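Local coordinates for phosphoserine aminotransferase SerC (Cytophaga hutchinsonii ATCC 33406, PDB 3FFR), which probably transfers an amino group from glutamate to 3-phosphohydroxypyruvate to make phosphoserine, using covalently held pyridoxal phosphate, at residues I77-F87 with I125-I133. Sequence-based numbering, arbitrary orientation. Where two conformers were deposited one is given.
Sequences IIQNCVEKKSF and ITVPADAEI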
loop_
_atom_site.group_PDB
_atom_site.type_symbol
_atom_site.label_atom_id
_atom_site.label_comp_id
_atom_site.label_asym_id
_atom_site.label_seq_id
_atom_site.Cartn_x
_atom_site.Cartn_y
_atom_site.Cartn_z
ATOM N N ILE A 77 -6.609 -13.774 0.893
ATOM C CA ILE A 77 -6.650 -15.213 1.209
ATOM C C ILE A 77 -8.047 -15.776 0.998
ATOM O O ILE A 77 -8.246 -16.798 0.331
ATOM C CB ILE A 77 -6.167 -15.534 2.666
ATOM C CG1 ILE A 77 -4.640 -15.383 2.727
ATOM C CG2 ILE A 77 -6.634 -16.951 3.126
ATOM C CD1 ILE A 77 -4.054 -15.305 4.161
ATOM N N ILE A 78 -9.036 -15.071 1.534
ATOM C CA ILE A 78 -10.421 -15.560 1.449
ATOM C C ILE A 78 -10.932 -15.463 0.010
ATOM O O ILE A 78 -11.560 -16.406 -0.524
ATOM C CB ILE A 78 -11.331 -14.850 2.471
ATOM C CG1 ILE A 78 -10.819 -15.088 3.895
ATOM C CG2 ILE A 78 -12.775 -15.368 2.365
ATOM C CD1 ILE A 78 -11.390 -14.096 4.921
ATOM N N GLN A 79 -10.634 -14.356 -0.648
ATOM C CA GLN A 79 -11.085 -14.207 -2.049
ATOM C C GLN A 79 -10.518 -15.198 -3.017
ATOM O O GLN A 79 -11.210 -15.675 -3.934
ATOM C CB GLN A 79 -10.780 -12.794 -2.581
ATOM C CG GLN A 79 -11.573 -11.695 -1.863
ATOM C CD GLN A 79 -11.078 -10.283 -2.195
ATOM O OE1 GLN A 79 -9.924 -10.091 -2.584
ATOM N NE2 GLN A 79 -11.955 -9.290 -2.045
ATOM N N ASN A 80 -9.242 -15.497 -2.837
ATOM C CA ASN A 80 -8.530 -16.416 -3.735
ATOM C C ASN A 80 -8.642 -17.886 -3.418
ATOM O O ASN A 80 -8.490 -18.719 -4.301
ATOM C CB ASN A 80 -7.048 -16.079 -3.764
ATOM C CG ASN A 80 -6.728 -14.873 -4.650
ATOM O OD1 ASN A 80 -6.512 -15.014 -5.884
ATOM N ND2 ASN A 80 -6.616 -13.682 -4.013
ATOM N N CYS A 81 -8.974 -18.205 -2.171
ATOM C CA CYS A 81 -8.852 -19.577 -1.723
ATOM C C CYS A 81 -10.024 -20.235 -1.015
ATOM O O CYS A 81 -9.947 -21.397 -0.665
ATOM C CB CYS A 81 -7.633 -19.720 -0.821
ATOM S SG CYS A 81 -6.061 -19.120 -1.538
ATOM N N VAL A 82 -11.109 -19.506 -0.838
ATOM C CA VAL A 82 -12.264 -20.054 -0.143
ATOM C C VAL A 82 -13.532 -19.891 -0.952
ATOM O O VAL A 82 -13.958 -18.787 -1.242
ATOM C CB VAL A 82 -12.511 -19.393 1.253
ATOM C CG1 VAL A 82 -13.706 -20.123 1.982
ATOM C CG2 VAL A 82 -11.221 -19.399 2.133
ATOM N N GLU A 83 -14.114 -21.012 -1.324
ATOM C CA GLU A 83 -15.379 -20.981 -2.047
ATOM C C GLU A 83 -16.532 -20.802 -1.065
ATOM O O GLU A 83 -17.410 -19.944 -1.256
ATOM C CB GLU A 83 -15.604 -22.268 -2.860
ATOM C CG GLU A 83 -16.855 -22.168 -3.736
ATOM C CD GLU A 83 -17.025 -23.361 -4.677
ATOM O OE1 GLU A 83 -16.223 -24.295 -4.601
ATOM O OE2 GLU A 83 -17.957 -23.352 -5.492
ATOM N N LYS A 84 -16.519 -21.601 -0.014
ATOM C CA LYS A 84 -17.623 -21.637 0.946
ATOM C C LYS A 84 -17.255 -21.493 2.420
ATOM O O LYS A 84 -17.827 -20.674 3.140
ATOM C CB LYS A 84 -18.379 -22.960 0.761
ATOM C CG LYS A 84 -18.928 -23.155 -0.649
ATOM C CD LYS A 84 -19.704 -24.433 -0.829
ATOM C CE LYS A 84 -20.243 -24.520 -2.245
ATOM N NZ LYS A 84 -21.009 -23.271 -2.595
ATOM N N LYS A 85 -16.295 -22.308 2.863
ATOM C CA LYS A 85 -15.960 -22.387 4.290
ATOM C C LYS A 85 -14.504 -22.360 4.667
ATOM O O LYS A 85 -13.654 -22.977 4.041
ATOM C CB LYS A 85 -16.525 -23.698 4.868
ATOM C CG LYS A 85 -18.030 -23.966 4.646
ATOM C CD LYS A 85 -18.539 -25.097 5.521
ATOM C CE LYS A 85 -20.013 -25.333 5.290
ATOM N NZ LYS A 85 -20.567 -26.355 6.232
ATOM N N SER A 86 -14.248 -21.602 5.722
ATOM C CA SER A 86 -12.936 -21.554 6.324
ATOM C C SER A 86 -13.028 -21.964 7.792
ATOM O O SER A 86 -14.103 -22.079 8.365
ATOM C CB SER A 86 -12.372 -20.147 6.230
ATOM O OG SER A 86 -13.221 -19.240 6.906
ATOM N N PHE A 87 -11.864 -22.171 8.383
ATOM C CA PHE A 87 -11.739 -22.532 9.824
ATOM C C PHE A 87 -10.693 -21.614 10.423
ATOM O O PHE A 87 -9.599 -21.456 9.851
ATOM C CB PHE A 87 -11.326 -24.004 9.952
ATOM C CG PHE A 87 -10.996 -24.446 11.356
ATOM C CD1 PHE A 87 -9.739 -24.237 11.889
ATOM C CD2 PHE A 87 -11.938 -25.091 12.116
ATOM C CE1 PHE A 87 -9.454 -24.631 13.164
ATOM C CE2 PHE A 87 -11.642 -25.513 13.411
ATOM C CZ PHE A 87 -10.418 -25.270 13.931
ATOM N N ILE A 125 -8.484 -30.375 19.646
ATOM C CA ILE A 125 -9.073 -29.687 18.497
ATOM C C ILE A 125 -9.265 -30.578 17.278
ATOM O O ILE A 125 -8.380 -31.358 16.927
ATOM C CB ILE A 125 -8.172 -28.486 18.099
ATOM C CG1 ILE A 125 -8.029 -27.524 19.294
ATOM C CG2 ILE A 125 -8.702 -27.738 16.852
ATOM C CD1 ILE A 125 -7.104 -26.325 19.013
ATOM N N THR A 126 -10.447 -30.488 16.685
ATOM C CA THR A 126 -10.718 -31.163 15.428
ATOM C C THR A 126 -11.100 -30.080 14.401
ATOM O O THR A 126 -11.507 -28.979 14.741
ATOM C CB THR A 126 -11.832 -32.211 15.540
ATOM O OG1 THR A 126 -13.030 -31.564 15.968
ATOM C CG2 THR A 126 -11.458 -33.349 16.510
ATOM N N VAL A 127 -10.933 -30.406 13.133
ATOM C CA VAL A 127 -11.249 -29.497 12.029
ATOM C C VAL A 127 -12.231 -30.193 11.102
ATOM O O VAL A 127 -11.951 -31.319 10.624
ATOM C CB VAL A 127 -9.981 -29.127 11.224
ATOM C CG1 VAL A 127 -10.342 -28.229 10.055
ATOM C CG2 VAL A 127 -8.902 -28.483 12.142
ATOM N N PRO A 128 -13.401 -29.565 10.848
ATOM C CA PRO A 128 -14.345 -30.203 9.942
ATOM C C PRO A 128 -13.745 -30.461 8.581
ATOM O O PRO A 128 -12.958 -29.658 8.050
ATOM C CB PRO A 128 -15.490 -29.201 9.842
ATOM C CG PRO A 128 -15.419 -28.426 11.130
ATOM C CD PRO A 128 -13.961 -28.354 11.495
ATOM N N ALA A 129 -14.171 -31.568 8.001
ATOM C CA ALA A 129 -13.663 -31.982 6.706
ATOM C C ALA A 129 -13.938 -30.990 5.600
ATOM O O ALA A 129 -13.149 -30.864 4.649
ATOM C CB ALA A 129 -14.230 -33.393 6.336
ATOM N N ASP A 130 -15.053 -30.285 5.714
ATOM C CA ASP A 130 -15.464 -29.334 4.647
ATOM C C ASP A 130 -14.842 -27.940 4.792
ATOM O O ASP A 130 -15.120 -27.045 4.015
ATOM C CB ASP A 130 -16.985 -29.254 4.471
ATOM C CG ASP A 130 -17.701 -28.703 5.670
ATOM O OD1 ASP A 130 -17.041 -28.456 6.704
ATOM O OD2 ASP A 130 -18.945 -28.541 5.569
ATOM N N ALA A 131 -13.997 -27.773 5.805
ATOM C CA ALA A 131 -13.203 -26.522 5.937
ATOM C C ALA A 131 -12.153 -26.556 4.819
ATOM O O ALA A 131 -11.402 -27.528 4.691
ATOM C CB ALA A 131 -12.507 -26.422 7.301
ATOM N N GLU A 132 -12.088 -25.492 4.031
ATOM C CA GLU A 132 -11.174 -25.421 2.876
ATOM C C GLU A 132 -9.816 -24.902 3.249
ATOM O O GLU A 132 -8.816 -25.185 2.579
ATOM C CB GLU A 132 -11.768 -24.540 1.768
ATOM C CG GLU A 132 -13.071 -25.060 1.253
ATOM C CD GLU A 132 -13.796 -24.060 0.357
ATOM O OE1 GLU A 132 -13.131 -23.552 -0.568
ATOM O OE2 GLU A 132 -15.027 -23.841 0.561
ATOM N N ILE A 133 -9.816 -24.066 4.280
ATOM C CA ILE A 133 -8.578 -23.462 4.786
ATOM C C ILE A 133 -8.624 -23.451 6.304
ATOM O O ILE A 133 -9.707 -23.492 6.904
ATOM C CB ILE A 133 -8.316 -22.045 4.211
ATOM C CG1 ILE A 133 -9.218 -20.998 4.877
ATOM C CG2 ILE A 133 -8.472 -22.019 2.641
ATOM C CD1 ILE A 133 -8.813 -19.503 4.551
#
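E132 N gives its hydrogen to K85 O at 3.0 Å and F87 N gives its own to I133 O, where two parallel strands come together. These bonds start the pairing of strands 85-90 and 133-137, neighbours in the seven-stranded mixed sheet of the large domain of a fold-type I, PLP-dependent aminotransferase. Just before strand 85-90, where the chain turns out of helix 70-81, the carboxylate of E132 gathers three successive backbone N-H groups. OE1 accepts from E83 N at 2.8 Å, nearly straight at 171°; OE2 takes K84 N on its syn side and K85 N from above the carboxylate plane. Glutamate suits this place because its extended chain reaches across the turn with two acceptors, while K211, bridged to OE1, probably balances the charge. A leucine in its place would probably leave the N-H groups of E83, K84 and K85 without their carboxylate and K211 without its charged mate, loosening the turn.

The extended chain of K85 crosses D130 at a slant and ends in a salt bridge from K85 NZ to D130 OD2 of 2.8 Å, met on the syn side of the carboxylate; Y110 OH bonds to both NZ and D130 OD1. On the buried side, I133 has CG1 between its backbone N and carbonyl carbon (chi1 76°), which sends CD1 toward the helix end. There CD1 meets I77 CG2 and presses on V82 CG2 at 3.4 Å, a tight fit, and CG1 lies 3.5 Å from S86 CB, a small residue that admits the branched chain. F87, its CG anti to the backbone N, carries its ring to residues 125-128, where P128 CD and T126 O approach obliquely. V127 CG2 sits over one face, toward the rim, in a CH-pi contact 4.1 Å from the ring centroid and 15° off the normal.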